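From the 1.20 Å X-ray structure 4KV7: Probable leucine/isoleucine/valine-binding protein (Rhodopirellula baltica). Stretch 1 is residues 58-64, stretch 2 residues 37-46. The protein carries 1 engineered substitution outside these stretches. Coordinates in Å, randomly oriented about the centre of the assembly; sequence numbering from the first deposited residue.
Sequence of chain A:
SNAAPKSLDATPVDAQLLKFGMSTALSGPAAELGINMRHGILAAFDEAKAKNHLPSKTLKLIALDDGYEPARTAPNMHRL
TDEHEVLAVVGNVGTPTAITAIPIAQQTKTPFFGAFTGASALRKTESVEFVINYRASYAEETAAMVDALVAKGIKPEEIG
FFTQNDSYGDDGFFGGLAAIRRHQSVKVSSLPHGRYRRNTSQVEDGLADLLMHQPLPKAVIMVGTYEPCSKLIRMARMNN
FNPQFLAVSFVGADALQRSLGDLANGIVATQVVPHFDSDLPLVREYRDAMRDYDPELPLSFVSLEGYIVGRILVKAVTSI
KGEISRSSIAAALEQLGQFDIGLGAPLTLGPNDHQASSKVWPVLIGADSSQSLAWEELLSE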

# COMPACT_ATOMS: atom_id res chain seq x y z
N THR A 58 -11.33 20.66 13.65
CA THR A 58 -10.96 20.89 12.25
C THR A 58 -9.79 19.99 11.88
O THR A 58 -8.71 20.08 12.47
CB THR A 58 -10.57 22.35 12.01
OG1 THR A 58 -11.67 23.20 12.33
CG2 THR A 58 -10.18 22.56 10.55
N LEU A 59 -10.00 19.12 10.90
CA LEU A 59 -8.96 18.23 10.43
C LEU A 59 -8.09 18.95 9.41
O LEU A 59 -8.60 19.66 8.55
CB LEU A 59 -9.58 17.00 9.79
CG LEU A 59 -10.37 16.09 10.72
CD1 LEU A 59 -11.25 15.14 9.92
CD2 LEU A 59 -9.44 15.32 11.64
N LYS A 60 -6.78 18.76 9.52
CA LYS A 60 -5.86 19.34 8.55
C LYS A 60 -4.77 18.34 8.26
O LYS A 60 -4.20 17.75 9.19
CB LYS A 60 -5.24 20.63 9.08
CG LYS A 60 -4.28 21.31 8.10
CD LYS A 60 -3.66 22.57 8.69
CE LYS A 60 -2.71 23.24 7.71
NZ LYS A 60 -3.44 23.83 6.54
N LEU A 61 -4.48 18.13 6.99
CA LEU A 61 -3.38 17.27 6.58
C LEU A 61 -2.24 18.12 6.05
O LEU A 61 -2.44 18.92 5.13
CB LEU A 61 -3.82 16.31 5.49
CG LEU A 61 -2.75 15.31 5.02
CD1 LEU A 61 -2.44 14.28 6.09
CD2 LEU A 61 -3.19 14.62 3.73
N ILE A 62 -1.06 17.98 6.66
CA ILE A 62 0.14 18.64 6.16
C ILE A 62 0.92 17.57 5.40
O ILE A 62 1.49 16.65 6.00
CB ILE A 62 0.98 19.21 7.31
CG1 ILE A 62 0.13 20.20 8.11
CG2 ILE A 62 2.25 19.87 6.77
CD1 ILE A 62 0.79 20.71 9.37
N ALA A 63 0.88 17.66 4.07
CA ALA A 63 1.47 16.64 3.21
C ALA A 63 2.70 17.20 2.50
O ALA A 63 2.59 18.16 1.73
CB ALA A 63 0.45 16.15 2.20
N LEU A 64 3.85 16.60 2.78
CA LEU A 64 5.12 17.03 2.22
C LEU A 64 5.59 15.99 1.21
O LEU A 64 5.45 14.79 1.44
CB LEU A 64 6.15 17.18 3.34
CG LEU A 64 5.74 18.12 4.49
CD1 LEU A 64 6.85 18.26 5.52
CD2 LEU A 64 5.31 19.49 3.98
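Stretch 2 (37-46) MRHGILAAFD

Stretch 2 is a helix throughout, part of a longer one, with phi/psi values close to -62/-43 and an unbroken run of i to i-4 backbone bonds, from Ile41 N to Met37 O (3.1 Å) through to Asp46 N to Leu42 O (2.8 Å). It packs on the strand 58-64, itself part of a longer one, nearly antiparallel: the N-to-C directions make an angle of 169°, and the axes approach to 9.3 Å. The register runs in opposite order along the two segments. Phe45 lies over Leu59 (CA to CA 6.5 Å), Leu42 over Leu61 (CA to CA 7.6 Å) and Arg38 over Ala63 (CA to CA 7.7 Å), so the helix advances three or four residues for every two of the strand. The strand's alternation selects its contact side: Leu59, Leu61 and Ala63 point their CB toward the helix, while Lys60 and Ile62 point away. On the helix, the CB atoms of Arg38, Ile41 and Phe45 point toward the strand, and those of His39 and Asp46 point away.

Most of the contact is apolar. Leu61 is the central strand residue, with four helix neighbours. Leu61 CB lies 3.9 Å from Leu42 CD2 and 4.2 Å from Phe45 CE2, and Leu61 CD2 lies 4.2 Å from Ile41 CG2 and 4.0 Å from Arg38 CG. Leu42 starts sideways, but an m,t rotamer brings its end nearer the strand. With chi1 m, Phe45 covers Leu59, toward the start of the stretch: Leu59 CB lies over one face of its ring, and Leu59 CD1 comes within 3.8 Å of Phe45 CD1. That same methyl makes an off-centre CH-pi contact, with Leu59 CD1 4.2 Å from the Phe45 ring centroid and 30° off the ring normal.

Toward the other end of the stretch the large-on-small pairing is Arg38 against Ala63. The arginine side chain is extended through chi1 to chi3, all t, so its aliphatic part passes Leu61 and its guanidinium reaches Ala63, whose CB sits at the edge of that group, 3.8 Å from Arg38 NE.

No direct hydrogen bond joins the two stretches; the polar link is a water. Arg38 NE donates to it at 2.9 Å, and the water in turn donates to Leu61 O at 3.1 Å, tying the charged side chain to the strand backbone. The rule to read here is compact: alternate strand positions supply leucine, leucine and alanine, the helix answers with residues spaced three and four apart, and 335 Å² is buried in total, with an extended arginine lying along Leu61 and Ala63 and one bridging water.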

# COMPACT_ATOMS: atom_id res chain seq x y z
N MSE A 37 -3.06 8.26 -2.32
CA MSE A 37 -3.20 8.06 -0.88
C MSE A 37 -3.68 9.35 -0.23
O MSE A 37 -4.59 9.34 0.61
CB MSE A 37 -1.87 7.64 -0.25
CG MSE A 37 -1.60 6.15 -0.23
SE MSE A 37 -2.94 5.12 0.75
CE MSE A 37 -2.47 5.55 2.58
N ARG A 38 -3.07 10.47 -0.61
CA ARG A 38 -3.47 11.76 -0.09
C ARG A 38 -4.94 12.06 -0.42
O ARG A 38 -5.68 12.49 0.46
CB ARG A 38 -2.56 12.86 -0.63
CG ARG A 38 -3.01 14.27 -0.26
CD ARG A 38 -1.96 15.30 -0.66
NE ARG A 38 -2.34 16.67 -0.35
CZ ARG A 38 -3.10 17.42 -1.14
NH1 ARG A 38 -3.59 16.93 -2.27
NH2 ARG A 38 -3.39 18.66 -0.79
N HIS A 39 -5.36 11.84 -1.66
CA HIS A 39 -6.76 12.08 -2.00
C HIS A 39 -7.71 11.23 -1.16
O HIS A 39 -8.77 11.71 -0.76
CB HIS A 39 -7.02 11.83 -3.48
CG HIS A 39 -6.52 12.91 -4.38
ND1 HIS A 39 -6.67 14.25 -4.09
CD2 HIS A 39 -5.89 12.86 -5.58
CE1 HIS A 39 -6.15 14.97 -5.06
NE2 HIS A 39 -5.68 14.15 -5.99
N GLY A 40 -7.37 9.97 -0.93
CA GLY A 40 -8.24 9.10 -0.14
C GLY A 40 -8.40 9.60 1.29
O GLY A 40 -9.52 9.64 1.82
N ILE A 41 -7.29 9.99 1.90
CA ILE A 41 -7.33 10.57 3.24
C ILE A 41 -8.16 11.86 3.24
O ILE A 41 -9.01 12.07 4.12
CB ILE A 41 -5.90 10.85 3.76
CG1 ILE A 41 -5.17 9.54 4.05
CG2 ILE A 41 -5.93 11.75 5.00
CD1 ILE A 41 -5.54 8.93 5.37
N LEU A 42 -7.93 12.72 2.27
CA LEU A 42 -8.65 13.98 2.23
C LEU A 42 -10.14 13.79 1.97
O LEU A 42 -10.96 14.54 2.49
CB LEU A 42 -8.04 14.93 1.21
CG LEU A 42 -6.65 15.48 1.57
CD1 LEU A 42 -6.09 16.32 0.44
CD2 LEU A 42 -6.71 16.29 2.87
N ALA A 43 -10.49 12.77 1.18
CA ALA A 43 -11.91 12.49 0.96
C ALA A 43 -12.56 12.03 2.26
O ALA A 43 -13.70 12.41 2.57
CB ALA A 43 -12.08 11.44 -0.13
N ALA A 44 -11.84 11.22 3.04
CA ALA A 44 -12.33 10.80 4.35
C ALA A 44 -12.49 12.01 5.28
O ALA A 44 -13.47 12.12 6.01
CB ALA A 44 -11.41 9.76 4.97
N PHE A 45 -11.51 12.91 5.26
CA PHE A 45 -11.59 14.09 6.12
C PHE A 45 -12.75 14.99 5.68
O PHE A 45 -13.45 15.54 6.51
CB PHE A 45 -10.28 14.88 6.09
CG PHE A 45 -9.15 14.26 6.88
CD1 PHE A 45 -9.27 13.01 7.49
CD2 PHE A 45 -7.94 14.95 7.01
CE1 PHE A 45 -8.20 12.48 8.22
CE2 PHE A 45 -6.89 14.41 7.73
CZ PHE A 45 -7.02 13.18 8.33
N ASP A 46 -12.94 15.13 4.37
CA ASP A 46 -14.05 15.90 3.81
C ASP A 46 -15.40 15.37 4.28
O ASP A 46 -16.29 16.13 4.68
CB ASP A 46 -13.97 15.88 2.28
CG ASP A 46 -14.95 16.83 1.63
OD1 ASP A 46 -14.77 18.06 1.81
OD2 ASP A 46 -15.88 16.37 0.94
O HOH W 1 -2.61 18.09 2.18